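KLLA0F20702p (Kluyveromyces lactis, PDB 5Y5A) is the yeast telomerase subunit Est1, here without its C-terminal part, and probably helps bring telomerase to chromosome ends through its complex with Cdc13. Local coordinates at residues K219-L224 and L239-C244; A187-L192 and S228-S233; V234-L239 and L266-G271; K132-T137 and L193-S198; F258-L263 and K489-T494. All coordinates share one frame; numbering follows the deposited sequence.

Contact 1. Residues K219-L224 and L239-C244; sequences KPLRYL and LQRGIC
Leu221 and Leu224, one turn apart on helix 218-230, are the bumps of this contact, and the hollow they fill is floored by Arg241 between Gln240 and Cys244 on helix 235-247. The CD2 methyl of Leu221 presses on the aliphatic stem of Arg241, 3.5 Å from its CG, and also reaches Cys244, whose CB is 4.2 Å from that methyl. Leu224 goes deeper. Its CD1 comes to 3.7 Å from the backbone N of Arg241 and sits between Gln240 CB at 4.0 Å and Cys244 SG at 4.3 Å. The side chain of Leu224 slides past that of Arg241 in the opposite direction. Pro220, on the N-terminal side of the two leucines, touches more loosely, its CG 4.5 Å from Cys244 SG.

The chain of Arg241 is bent at chi3, and its guanidinium lies by the carbonyl end of Leu224. It is gripped by a salt bridge to Asp225 and a hydrogen bond to Ser228, both of helix 218-230, and by a hydrogen bond to Gln257 of helix 251-263, so a buried charge has its partners while the stem serves as an apolar wall.

The two short axes approach to 10.1 Å and run at 163°, almost antiparallel. Such side-by-side packing of successive helices is characteristic of an alpha-alpha hairpin, as in the TPR-like helical fold to which the Est1 families belong.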
# COMPACT_ATOMS: atom_id res chain seq x y z
N LYS A 219 14.04 8.89 6.08
CA LYS A 219 14.91 7.77 6.43
C LYS A 219 14.12 6.52 6.85
O LYS A 219 14.42 5.42 6.37
CB LYS A 219 15.90 8.18 7.53
CG LYS A 219 17.02 7.19 7.75
CD LYS A 219 18.06 7.74 8.70
CE LYS A 219 19.26 6.82 8.82
NZ LYS A 219 20.29 7.37 9.75
N PRO A 220 13.13 6.66 7.75
CA PRO A 220 12.38 5.42 8.02
C PRO A 220 11.59 4.94 6.80
O PRO A 220 11.43 3.73 6.62
CB PRO A 220 11.44 5.82 9.17
CG PRO A 220 11.41 7.32 9.16
CD PRO A 220 12.75 7.74 8.66
N LEU A 221 11.12 5.87 5.97
CA LEU A 221 10.37 5.50 4.78
C LEU A 221 11.23 4.70 3.81
O LEU A 221 10.72 3.82 3.13
CB LEU A 221 9.81 6.74 4.08
CG LEU A 221 8.59 7.35 4.76
CD1 LEU A 221 8.20 8.66 4.10
CD2 LEU A 221 7.43 6.39 4.72
N ARG A 222 12.52 4.99 3.75
CA ARG A 222 13.40 4.23 2.86
C ARG A 222 13.53 2.77 3.31
O ARG A 222 13.46 1.86 2.50
CB ARG A 222 14.79 4.85 2.77
CG ARG A 222 15.67 4.19 1.71
CD ARG A 222 17.13 4.63 1.80
NE ARG A 222 17.84 3.98 2.90
CZ ARG A 222 19.12 3.63 2.86
NH1 ARG A 222 19.83 3.85 1.76
NH2 ARG A 222 19.68 3.04 3.91
N TYR A 223 13.71 2.57 4.62
CA TYR A 223 13.80 1.22 5.17
C TYR A 223 12.49 0.45 4.97
O TYR A 223 12.50 -0.72 4.61
CB TYR A 223 14.16 1.26 6.66
CG TYR A 223 15.63 1.57 6.92
CD1 TYR A 223 16.62 0.63 6.64
CD2 TYR A 223 16.01 2.79 7.44
CE1 TYR A 223 17.95 0.90 6.87
CE2 TYR A 223 17.35 3.08 7.68
CZ TYR A 223 18.31 2.13 7.39
OH TYR A 223 19.64 2.41 7.63
N LEU A 224 11.38 1.13 5.21
CA LEU A 224 10.07 0.53 5.03
C LEU A 224 9.83 0.19 3.56
O LEU A 224 9.26 -0.86 3.24
CB LEU A 224 8.98 1.47 5.56
CG LEU A 224 8.97 1.72 7.07
CD1 LEU A 224 7.90 2.73 7.44
CD2 LEU A 224 8.76 0.42 7.82
N LEU A 239 1.32 -0.30 7.17
CA LEU A 239 0.77 0.33 8.36
C LEU A 239 1.74 1.36 8.93
O LEU A 239 1.36 2.50 9.24
CB LEU A 239 0.43 -0.71 9.43
CG LEU A 239 -0.24 -0.06 10.65
CD1 LEU A 239 -1.74 0.11 10.42
CD2 LEU A 239 0.03 -0.83 11.93
N GLN A 240 3.00 0.98 9.05
CA GLN A 240 3.99 1.85 9.67
C GLN A 240 4.28 3.05 8.77
O GLN A 240 4.51 4.15 9.25
CB GLN A 240 5.26 1.07 9.98
CG GLN A 240 5.08 0.01 11.05
CD GLN A 240 4.64 0.60 12.40
OE1 GLN A 240 5.06 1.69 12.78
NE2 GLN A 240 3.80 -0.14 13.11
N ARG A 241 4.22 2.83 7.46
CA ARG A 241 4.36 3.93 6.51
C ARG A 241 3.24 4.94 6.70
O ARG A 241 3.46 6.15 6.69
CB ARG A 241 4.35 3.40 5.08
CG ARG A 241 5.69 3.42 4.42
CD ARG A 241 5.54 3.60 2.93
NE ARG A 241 4.82 2.47 2.37
CZ ARG A 241 5.40 1.32 2.06
NH1 ARG A 241 4.67 0.33 1.55
NH2 ARG A 241 6.70 1.15 2.25
N GLY A 242 2.02 4.43 6.85
CA GLY A 242 0.87 5.27 7.07
C GLY A 242 0.99 6.07 8.35
O GLY A 242 0.53 7.20 8.44
N ILE A 243 1.62 5.46 9.36
CA ILE A 243 1.80 6.15 10.62
C ILE A 243 2.73 7.34 10.41
O ILE A 243 2.48 8.42 10.94
CB ILE A 243 2.33 5.21 11.72
CG1 ILE A 243 1.26 4.17 12.07
CG2 ILE A 243 2.66 6.00 12.98
CD1 ILE A 243 1.70 3.13 13.07
N CYS A 244 3.79 7.15 9.62
CA CYS A 244 4.64 8.28 9.26
C CYS A 244 3.81 9.40 8.61
O CYS A 244 3.97 10.56 8.96
CB CYS A 244 5.76 7.85 8.31
SG CYS A 244 6.97 6.68 8.98

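Contact 2. Residues A187-L192 and S228-S233; sequences ASQRCL and STIVPS
Gln189 and Val231 mark the closest passage of the two backbones, their CA atoms 6.8 Å apart. The segment 187-192 is helical throughout, whereas in 228-233 the helix stops at Ile230 and Val231 swings into an extended conformation (phi -142°). The last helical side chain and the first of the turn therefore both face the same helix.

Ile230 points its CD1 into the surface of helix 179-206. Its CG1 lies between the backbone N and the carbonyl carbon (chi1 62°), the crowded position, with CD1 beyond it. That methyl is 3.7 Å from the backbone N of Gln189 and 3.8 Å from the CD1 of Leu192, with the CB of Ser188 more distant at 4.2 Å. Val231 touches mainly through CG2, which rests 3.8 Å from Gln189 CB, and the two side chains cross at about a right angle.

In this TPR-like array of helices the contact packs the C-terminal end of helix 218-230 and the following turn against helix 179-206, joining the two sequence families of Est1. The same turn borders the bound peptide, presumably the Cdc13 part of the complex. Val231 packs on an apolar side chain of that peptide, and Ser233 OG hydrogen-bonds to its backbone.

The chain of Gln189 bends at chi2, and its OE1 accepts a hydrogen bond of 2.8 Å from Arg190 NH1. This oxygen lies in the guanidinium plane, while Arg190 NE makes a salt bridge to Asp83.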
# COMPACT_ATOMS: atom_id res chain seq x y z
N ALA A 187 13.27 -12.79 8.11
CA ALA A 187 14.10 -12.19 9.15
C ALA A 187 14.59 -10.83 8.69
O ALA A 187 14.59 -9.86 9.45
CB ALA A 187 15.28 -13.09 9.49
N SER A 188 15.00 -10.76 7.42
CA SER A 188 15.47 -9.51 6.83
C SER A 188 14.36 -8.47 6.82
O SER A 188 14.57 -7.32 7.20
CB SER A 188 15.98 -9.75 5.42
OG SER A 188 17.12 -10.61 5.45
N GLN A 189 13.18 -8.90 6.40
CA GLN A 189 12.02 -8.02 6.36
C GLN A 189 11.70 -7.47 7.75
O GLN A 189 11.35 -6.29 7.89
CB GLN A 189 10.81 -8.77 5.79
CG GLN A 189 9.61 -7.88 5.48
CD GLN A 189 8.71 -7.65 6.67
OE1 GLN A 189 8.64 -8.48 7.58
NE2 GLN A 189 8.02 -6.52 6.68
N ARG A 190 11.82 -8.30 8.77
CA ARG A 190 11.58 -7.84 10.12
C ARG A 190 12.62 -6.82 10.55
O ARG A 190 12.29 -5.81 11.18
CB ARG A 190 11.55 -9.01 11.10
CG ARG A 190 10.35 -9.91 10.91
CD ARG A 190 9.04 -9.13 10.95
NE ARG A 190 7.93 -10.00 11.30
CZ ARG A 190 7.10 -10.55 10.42
NH1 ARG A 190 7.23 -10.29 9.13
NH2 ARG A 190 6.13 -11.35 10.84
N CYS A 191 13.88 -7.07 10.19
CA CYS A 191 14.95 -6.14 10.52
C CYS A 191 14.69 -4.78 9.89
O CYS A 191 14.81 -3.75 10.55
CB CYS A 191 16.31 -6.67 10.05
SG CYS A 191 16.91 -8.08 10.97
N LEU A 192 14.32 -4.79 8.62
CA LEU A 192 14.00 -3.55 7.93
C LEU A 192 12.75 -2.89 8.51
O LEU A 192 12.69 -1.67 8.61
CB LEU A 192 13.83 -3.82 6.43
CG LEU A 192 15.09 -4.33 5.72
CD1 LEU A 192 14.73 -4.91 4.37
CD2 LEU A 192 16.13 -3.23 5.58
N SER A 228 8.92 -3.47 2.21
CA SER A 228 7.77 -3.73 1.33
C SER A 228 8.19 -4.38 0.03
O SER A 228 7.46 -5.17 -0.55
CB SER A 228 7.03 -2.43 1.01
OG SER A 228 6.45 -1.88 2.17
N THR A 229 9.36 -4.02 -0.46
CA THR A 229 9.79 -4.53 -1.74
C THR A 229 10.07 -6.04 -1.64
O THR A 229 9.55 -6.81 -2.45
CB THR A 229 11.03 -3.76 -2.25
OG1 THR A 229 10.64 -2.40 -2.50
CG2 THR A 229 11.56 -4.36 -3.54
N ILE A 230 10.82 -6.46 -0.64
CA ILE A 230 11.23 -7.87 -0.57
C ILE A 230 10.12 -8.83 -0.13
O ILE A 230 10.16 -10.01 -0.49
CB ILE A 230 12.46 -8.05 0.36
CG1 ILE A 230 12.14 -7.65 1.80
CG2 ILE A 230 13.65 -7.26 -0.17
CD1 ILE A 230 13.26 -7.98 2.79
N VAL A 231 9.16 -8.36 0.66
CA VAL A 231 7.99 -9.16 1.04
C VAL A 231 6.74 -8.29 1.07
O VAL A 231 6.25 -7.91 2.14
CB VAL A 231 8.14 -9.83 2.43
CG1 VAL A 231 7.05 -10.88 2.60
CG2 VAL A 231 9.50 -10.47 2.61
N PRO A 232 6.19 -7.99 -0.12
CA PRO A 232 5.06 -7.05 -0.20
C PRO A 232 3.78 -7.58 0.44
O PRO A 232 2.86 -6.80 0.68
CB PRO A 232 4.89 -6.86 -1.71
CG PRO A 232 5.50 -8.09 -2.33
CD PRO A 232 6.65 -8.44 -1.45
N SER A 233 3.71 -8.88 0.73
CA SER A 233 2.51 -9.44 1.36
C SER A 233 2.29 -8.93 2.79
O SER A 233 1.17 -8.99 3.31
CB SER A 233 2.59 -10.96 1.39
OG SER A 233 3.51 -11.39 2.38

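Contact 3. Residues V234-L239 and L266-G271; sequences VGETFL and LPSDAG
Val234 and Leu266 form a single beta bridge, CA atoms 5.0 Å apart, where the start of helix 235-247 meets the loop between helices 251-263 and 271-279. Its cross-link is a nearly straight hydrogen bond from Gly235 N to Leu266 O, 2.8 Å long with an N-H...O angle of 169°; the donor stands above the plane of the carbonyl. Leu266 O has a second partner, a water that donates to it at 2.9 Å and accepts from Glu236 N at 3.1 Å. Two successive amides at the beginning of the helix are thus tied, directly and through water, to one carbonyl. Gly235, with no side chain, lets the backbones come close: its CA is 3.9 Å from Ser268 N.

Ser268 opens a type I beta turn ending at Gly271, and its hydroxyl works in both directions. OG accepts the capping bond from Ala270 N and donates to Glu236 OE1 at 2.7 Å, meeting that oxygen on its syn side but 35° out of the carboxylate plane. The bend of Glu236 at chi2 (68°) brings its CD round to this hydroxyl. In this TPR-like helical array the loop after helix 251-263 folds back on the N-terminal end of helix 235-247, and Leu239 adds an apolar contact beside the polar one, with CD2 3.6 Å from Ala270 CB and CD1 against Gly271 CA. Ahead of the turn, Leu266 N gives a backbone hydrogen bond to Ser233 O, and the Leu266 side chain packs on an apolar side chain of the bound peptide.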
# COMPACT_ATOMS: atom_id res chain seq x y z
N VAL A 234 3.34 -8.44 3.44
CA VAL A 234 3.26 -8.09 4.85
C VAL A 234 2.63 -6.72 5.03
O VAL A 234 3.22 -5.69 4.69
CB VAL A 234 4.65 -8.15 5.52
CG1 VAL A 234 4.63 -7.50 6.90
CG2 VAL A 234 5.11 -9.59 5.62
N GLY A 235 1.41 -6.72 5.56
CA GLY A 235 0.65 -5.50 5.76
C GLY A 235 1.30 -4.51 6.70
O GLY A 235 1.17 -3.30 6.51
N GLU A 236 2.01 -5.02 7.71
CA GLU A 236 2.54 -4.18 8.77
C GLU A 236 3.46 -3.08 8.24
O GLU A 236 3.52 -1.99 8.80
CB GLU A 236 3.27 -5.02 9.81
CG GLU A 236 3.52 -4.30 11.13
CD GLU A 236 2.25 -4.04 11.92
OE1 GLU A 236 1.25 -4.77 11.72
OE2 GLU A 236 2.25 -3.11 12.75
N THR A 237 4.16 -3.36 7.15
CA THR A 237 5.04 -2.38 6.55
C THR A 237 4.27 -1.16 6.04
O THR A 237 4.70 -0.03 6.21
CB THR A 237 5.82 -2.97 5.38
OG1 THR A 237 6.32 -4.26 5.74
CG2 THR A 237 6.96 -2.05 5.01
N PHE A 238 3.13 -1.41 5.41
CA PHE A 238 2.26 -0.34 4.93
C PHE A 238 1.68 0.43 6.11
O PHE A 238 1.55 1.65 6.07
CB PHE A 238 1.14 -0.91 4.04
CG PHE A 238 1.63 -1.54 2.77
CD1 PHE A 238 2.04 -2.87 2.76
CD2 PHE A 238 1.69 -0.82 1.59
CE1 PHE A 238 2.50 -3.46 1.59
CE2 PHE A 238 2.14 -1.40 0.42
CZ PHE A 238 2.55 -2.73 0.42
N LEU A 239 1.32 -0.30 7.17
CA LEU A 239 0.77 0.33 8.36
C LEU A 239 1.74 1.36 8.93
O LEU A 239 1.36 2.50 9.24
CB LEU A 239 0.43 -0.71 9.43
CG LEU A 239 -0.24 -0.06 10.65
CD1 LEU A 239 -1.74 0.11 10.42
CD2 LEU A 239 0.03 -0.83 11.93
N LEU A 266 -0.92 -10.94 3.65
CA LEU A 266 -0.75 -11.12 5.10
C LEU A 266 -0.97 -9.79 5.83
O LEU A 266 -0.02 -9.09 6.18
CB LEU A 266 0.64 -11.66 5.43
CG LEU A 266 0.84 -13.16 5.18
CD1 LEU A 266 2.29 -13.52 5.40
CD2 LEU A 266 -0.04 -13.96 6.12
N PRO A 267 -2.25 -9.46 6.09
CA PRO A 267 -2.60 -8.10 6.53
C PRO A 267 -2.25 -7.78 7.98
O PRO A 267 -2.06 -8.69 8.79
CB PRO A 267 -4.12 -8.06 6.32
CG PRO A 267 -4.56 -9.49 6.53
CD PRO A 267 -3.40 -10.37 6.10
N SER A 268 -2.16 -6.50 8.31
CA SER A 268 -1.97 -6.10 9.70
C SER A 268 -3.31 -6.06 10.42
O SER A 268 -4.28 -5.54 9.88
CB SER A 268 -1.29 -4.74 9.81
OG SER A 268 -1.38 -4.26 11.14
N ASP A 269 -3.35 -6.61 11.63
CA ASP A 269 -4.53 -6.50 12.48
C ASP A 269 -4.86 -5.06 12.87
O ASP A 269 -6.00 -4.75 13.15
CB ASP A 269 -4.34 -7.33 13.75
CG ASP A 269 -4.63 -8.80 13.54
OD1 ASP A 269 -5.32 -9.13 12.55
OD2 ASP A 269 -4.17 -9.61 14.36
N ALA A 270 -3.85 -4.20 12.91
CA ALA A 270 -4.08 -2.79 13.25
C ALA A 270 -4.58 -2.00 12.04
O ALA A 270 -4.89 -0.81 12.16
CB ALA A 270 -2.80 -2.16 13.81
N GLY A 271 -4.66 -2.66 10.88
CA GLY A 271 -5.05 -1.99 9.64
C GLY A 271 -6.41 -1.32 9.70
O GLY A 271 -6.55 -0.12 9.48
O HOH W 1 1.18 -7.91 8.60

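Contact 4. Residues K132-T137 and L193-S198; sequences KLYYST and LYIGCS
Tyr134 lies with one ring face against the CB of Tyr194, a CH-pi contact at the centre of the pair. The CB is 3.7 Å from the centroid of the Tyr134 ring, offset toward the rim so that Tyr134 CZ is its nearest atom at 3.5 Å. The two rings themselves meet obliquely, centroids 5.6 Å apart and planes at 39°, and the end of Tyr194 leads away from the partner helix.

Ile195 fills the ground next to this pair. Its CG1 lies 3.6 Å from Tyr134 CB, and its CD1 goes on to 4.0 Å from the backbone N of Tyr135, approaching the Tyr135 ring at the edge. The short segments of helices 113-144 and 179-206 come within 9.4 Å, axis to axis, and run close to antiparallel at 153°, as neighbouring helices do in a TPR-like array. Both segments belong to the part of the protein that is shared among telomerase-activating Est1 proteins.

Each phenol has a partner beyond the pair. Tyr134 OH is hydrogen-bonded to His90, whose ring also meets the Tyr134 ring steeply, and Tyr194 OH to Asp83, while the Tyr194 ring stacks on Trp86; helix 78-105 thereby fixes both tyrosines. Ser198, one turn beyond Tyr194, bends its hydroxyl back onto the same helix, with OG donating to Tyr194 O at 2.6 Å alongside the regular bond from Ser198 N.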
# COMPACT_ATOMS: atom_id res chain seq x y z
N LYS A 132 21.54 -1.42 16.17
CA LYS A 132 22.58 -2.40 15.88
C LYS A 132 22.05 -3.82 15.93
O LYS A 132 22.47 -4.66 15.14
CB LYS A 132 23.75 -2.25 16.86
CG LYS A 132 24.80 -1.25 16.39
CD LYS A 132 25.95 -1.13 17.38
CE LYS A 132 26.92 -0.04 16.95
NZ LYS A 132 28.02 0.15 17.93
N LEU A 133 21.14 -4.11 16.86
CA LEU A 133 20.58 -5.45 16.98
C LEU A 133 19.94 -5.91 15.66
O LEU A 133 20.09 -7.06 15.26
CB LEU A 133 19.55 -5.49 18.10
CG LEU A 133 18.93 -6.86 18.39
CD1 LEU A 133 19.96 -7.80 18.97
CD2 LEU A 133 17.78 -6.71 19.35
N TYR A 134 19.25 -5.00 14.99
CA TYR A 134 18.56 -5.34 13.75
C TYR A 134 19.49 -5.33 12.54
O TYR A 134 19.41 -6.22 11.69
CB TYR A 134 17.40 -4.39 13.52
CG TYR A 134 16.30 -4.55 14.54
CD1 TYR A 134 15.64 -5.77 14.68
CD2 TYR A 134 15.93 -3.50 15.36
CE1 TYR A 134 14.64 -5.93 15.61
CE2 TYR A 134 14.92 -3.66 16.30
CZ TYR A 134 14.29 -4.87 16.42
OH TYR A 134 13.29 -5.03 17.35
N TYR A 135 20.35 -4.32 12.46
CA TYR A 135 21.27 -4.21 11.34
C TYR A 135 22.37 -5.27 11.40
O TYR A 135 22.89 -5.68 10.36
CB TYR A 135 21.87 -2.80 11.29
CG TYR A 135 22.67 -2.53 10.03
CD1 TYR A 135 22.03 -2.39 8.80
CD2 TYR A 135 24.05 -2.42 10.06
CE1 TYR A 135 22.74 -2.15 7.65
CE2 TYR A 135 24.77 -2.18 8.91
CZ TYR A 135 24.11 -2.04 7.70
OH TYR A 135 24.82 -1.80 6.55
N SER A 136 22.74 -5.71 12.60
CA SER A 136 23.70 -6.81 12.76
C SER A 136 23.16 -8.06 12.09
O SER A 136 23.88 -8.78 11.40
CB SER A 136 23.98 -7.13 14.23
OG SER A 136 24.62 -6.06 14.91
N THR A 137 21.88 -8.31 12.32
CA THR A 137 21.23 -9.50 11.83
C THR A 137 21.20 -9.49 10.31
O THR A 137 21.51 -10.50 9.67
CB THR A 137 19.82 -9.63 12.40
OG1 THR A 137 19.87 -9.38 13.82
CG2 THR A 137 19.26 -11.02 12.16
N LEU A 193 11.77 -3.70 8.90
CA LEU A 193 10.55 -3.17 9.51
C LEU A 193 10.81 -2.47 10.84
O LEU A 193 10.30 -1.38 11.08
CB LEU A 193 9.52 -4.29 9.73
CG LEU A 193 8.21 -3.88 10.43
CD1 LEU A 193 7.40 -2.90 9.58
CD2 LEU A 193 7.36 -5.09 10.79
N TYR A 194 11.61 -3.09 11.70
CA TYR A 194 11.78 -2.56 13.04
C TYR A 194 12.85 -1.47 13.10
O TYR A 194 12.85 -0.63 14.00
CB TYR A 194 12.10 -3.69 14.02
CG TYR A 194 10.94 -4.65 14.16
CD1 TYR A 194 9.65 -4.18 14.36
CD2 TYR A 194 11.14 -6.03 14.08
CE1 TYR A 194 8.57 -5.06 14.47
CE2 TYR A 194 10.07 -6.91 14.19
CZ TYR A 194 8.79 -6.42 14.39
OH TYR A 194 7.73 -7.30 14.51
N ILE A 195 13.75 -1.47 12.13
CA ILE A 195 14.63 -0.32 11.96
C ILE A 195 13.75 0.88 11.60
O ILE A 195 13.90 1.96 12.16
CB ILE A 195 15.71 -0.56 10.89
CG1 ILE A 195 16.84 -1.43 11.46
CG2 ILE A 195 16.28 0.75 10.39
CD1 ILE A 195 17.90 -1.80 10.46
N GLY A 196 12.81 0.65 10.68
CA GLY A 196 11.87 1.68 10.25
C GLY A 196 11.10 2.30 11.41
O GLY A 196 11.12 3.52 11.60
N CYS A 197 10.44 1.46 12.19
CA CYS A 197 9.71 1.91 13.38
C CYS A 197 10.60 2.68 14.35
O CYS A 197 10.19 3.70 14.89
CB CYS A 197 9.08 0.73 14.12
SG CYS A 197 7.94 -0.25 13.14
N SER A 198 11.80 2.15 14.60
CA SER A 198 12.73 2.78 15.53
C SER A 198 13.11 4.17 15.05
O SER A 198 13.12 5.12 15.83
CB SER A 198 13.98 1.92 15.70
OG SER A 198 13.65 0.62 16.14

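Contact 5. Residues F258-L263 and K489-T494; sequences FVRSSL and KEFGPT
Leu263 and Gly492 hold the tight end of this contact. Gly492 N donates to Leu263 O at 2.8 Å, tying the loop to the backbone at Leu263. Beside this bond the CD1 of Leu263 packs on Pro493 CG at 3.9 Å and, less closely, on Phe491 CE1; Leu263 and Phe491 lie side by side and point the same way. Pro493 folds back over Phe491, its CD 3.5 Å above the centre of the ring. Arg260 completes the apolar part with its stem, CD 3.7 Å from Phe491 CE1, and crosses that side chain at about a right angle.

Toward Lys489 the fit loosens. Arg260 NH2 is 3.8 Å from Lys489 O, and two waters fill the gap, each accepting from NH2 and donating to Lys489 O. Arg260 NH1 turns instead to Met487 O and Tyr256 OH. Lys489 NZ is hydrogen-bonded to Leu516 O, and Lys489 also makes a cation-pi interaction with an aromatic side chain of the bound peptide.

One arginine thus binds the loop by its hydrocarbon part and, through water, by its charge. With only neutral oxygens among the partners named, that charge is probably stabilised by carbonyl, phenol and water dipoles.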
# COMPACT_ATOMS: atom_id res chain seq x y z
N PHE A 258 -3.07 2.58 5.10
CA PHE A 258 -3.88 1.78 6.01
C PHE A 258 -4.71 0.74 5.25
O PHE A 258 -4.88 -0.39 5.71
CB PHE A 258 -4.80 2.66 6.86
CG PHE A 258 -4.07 3.56 7.84
CD1 PHE A 258 -2.78 3.25 8.25
CD2 PHE A 258 -4.67 4.71 8.33
CE1 PHE A 258 -2.10 4.07 9.15
CE2 PHE A 258 -4.00 5.53 9.23
CZ PHE A 258 -2.71 5.22 9.64
N VAL A 259 -5.22 1.13 4.09
CA VAL A 259 -6.01 0.21 3.27
C VAL A 259 -5.13 -0.89 2.72
O VAL A 259 -5.50 -2.06 2.75
CB VAL A 259 -6.71 0.95 2.11
CG1 VAL A 259 -7.25 -0.04 1.09
CG2 VAL A 259 -7.84 1.82 2.66
N ARG A 260 -3.94 -0.53 2.23
CA ARG A 260 -2.98 -1.53 1.75
C ARG A 260 -2.60 -2.53 2.86
O ARG A 260 -2.30 -3.69 2.58
CB ARG A 260 -1.72 -0.86 1.20
CG ARG A 260 -1.92 -0.00 -0.06
CD ARG A 260 -2.37 -0.84 -1.26
NE ARG A 260 -1.52 -2.00 -1.49
CZ ARG A 260 -0.44 -2.00 -2.28
NH1 ARG A 260 -0.07 -0.89 -2.91
NH2 ARG A 260 0.27 -3.12 -2.43
N SER A 261 -2.61 -2.06 4.10
CA SER A 261 -2.14 -2.87 5.21
C SER A 261 -3.22 -3.85 5.64
O SER A 261 -2.93 -4.87 6.26
CB SER A 261 -1.73 -1.99 6.40
OG SER A 261 -2.86 -1.65 7.18
N SER A 262 -4.46 -3.52 5.31
CA SER A 262 -5.60 -4.34 5.69
C SER A 262 -5.92 -5.38 4.64
O SER A 262 -6.60 -6.35 4.93
CB SER A 262 -6.85 -3.48 5.90
OG SER A 262 -6.60 -2.43 6.81
N LEU A 263 -5.44 -5.17 3.42
CA LEU A 263 -5.84 -5.98 2.27
C LEU A 263 -4.68 -6.72 1.59
O LEU A 263 -4.86 -7.33 0.53
CB LEU A 263 -6.54 -5.10 1.23
CG LEU A 263 -7.80 -4.36 1.69
CD1 LEU A 263 -8.29 -3.49 0.56
CD2 LEU A 263 -8.86 -5.36 2.08
N LYS A 489 1.67 -5.66 -5.96
CA LYS A 489 2.00 -7.04 -5.61
C LYS A 489 1.39 -7.39 -4.25
O LYS A 489 1.52 -6.62 -3.31
CB LYS A 489 3.51 -7.26 -5.60
CG LYS A 489 4.14 -7.15 -6.97
CD LYS A 489 5.66 -7.05 -6.91
CE LYS A 489 6.30 -8.39 -6.66
NZ LYS A 489 7.77 -8.34 -6.97
N GLU A 490 0.68 -8.52 -4.19
CA GLU A 490 0.01 -9.03 -2.98
C GLU A 490 -1.19 -8.21 -2.52
O GLU A 490 -1.70 -8.42 -1.41
CB GLU A 490 1.01 -9.16 -1.83
CG GLU A 490 2.24 -9.98 -2.17
CD GLU A 490 2.00 -11.49 -2.18
OE1 GLU A 490 0.85 -11.95 -2.39
OE2 GLU A 490 2.99 -12.22 -1.96
N PHE A 491 -1.65 -7.29 -3.37
CA PHE A 491 -2.89 -6.55 -3.13
C PHE A 491 -4.09 -7.47 -3.34
O PHE A 491 -4.31 -7.95 -4.44
CB PHE A 491 -2.97 -5.35 -4.08
CG PHE A 491 -4.09 -4.39 -3.80
CD1 PHE A 491 -4.27 -3.85 -2.53
CD2 PHE A 491 -4.93 -3.97 -4.83
CE1 PHE A 491 -5.28 -2.92 -2.29
CE2 PHE A 491 -5.93 -3.05 -4.59
CZ PHE A 491 -6.11 -2.52 -3.31
N GLY A 492 -4.84 -7.72 -2.27
CA GLY A 492 -5.96 -8.66 -2.33
C GLY A 492 -7.05 -8.42 -3.37
O GLY A 492 -7.47 -9.35 -4.04
N PRO A 493 -7.52 -7.17 -3.52
CA PRO A 493 -8.63 -6.97 -4.46
C PRO A 493 -8.33 -7.32 -5.93
O PRO A 493 -9.26 -7.59 -6.68
CB PRO A 493 -8.93 -5.48 -4.32
CG PRO A 493 -8.58 -5.19 -2.90
CD PRO A 493 -7.32 -5.99 -2.66
N THR A 494 -7.06 -7.32 -6.32
CA THR A 494 -6.70 -7.73 -7.67
C THR A 494 -6.09 -9.14 -7.63
O THR A 494 -5.44 -9.58 -8.58
CB THR A 494 -5.71 -6.74 -8.33
OG1 THR A 494 -4.66 -6.42 -7.40
CG2 THR A 494 -6.43 -5.44 -8.71
O HOH W 2 0.56 -5.51 -0.85
O HOH W 3 2.92 -4.05 -3.24

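Overall arrangement
Contact 4 opens first along the chain, on helices 113-144 and 179-206. Contact 2 uses helix 179-206 again and passes to helix 218-230, contact 1 joins that helix to 235-247, contact 3 carries helix 235-247 to the loop before helix 271-279, and contact 5 joins helix 251-263 to the distant loop at 489-494. Neighbouring centres lie about 9 to 13 Å apart, contacts 3 and 5 being nearest, whereas contacts 4 and 5, with centres about 25 Å apart, do not touch, their nearest atoms being about 10 Å apart. The series runs through successive helices of one TPR-like array, with the loop 489-494 packed against it, and contacts 2, 3 and 5 each place residues at the bound peptide.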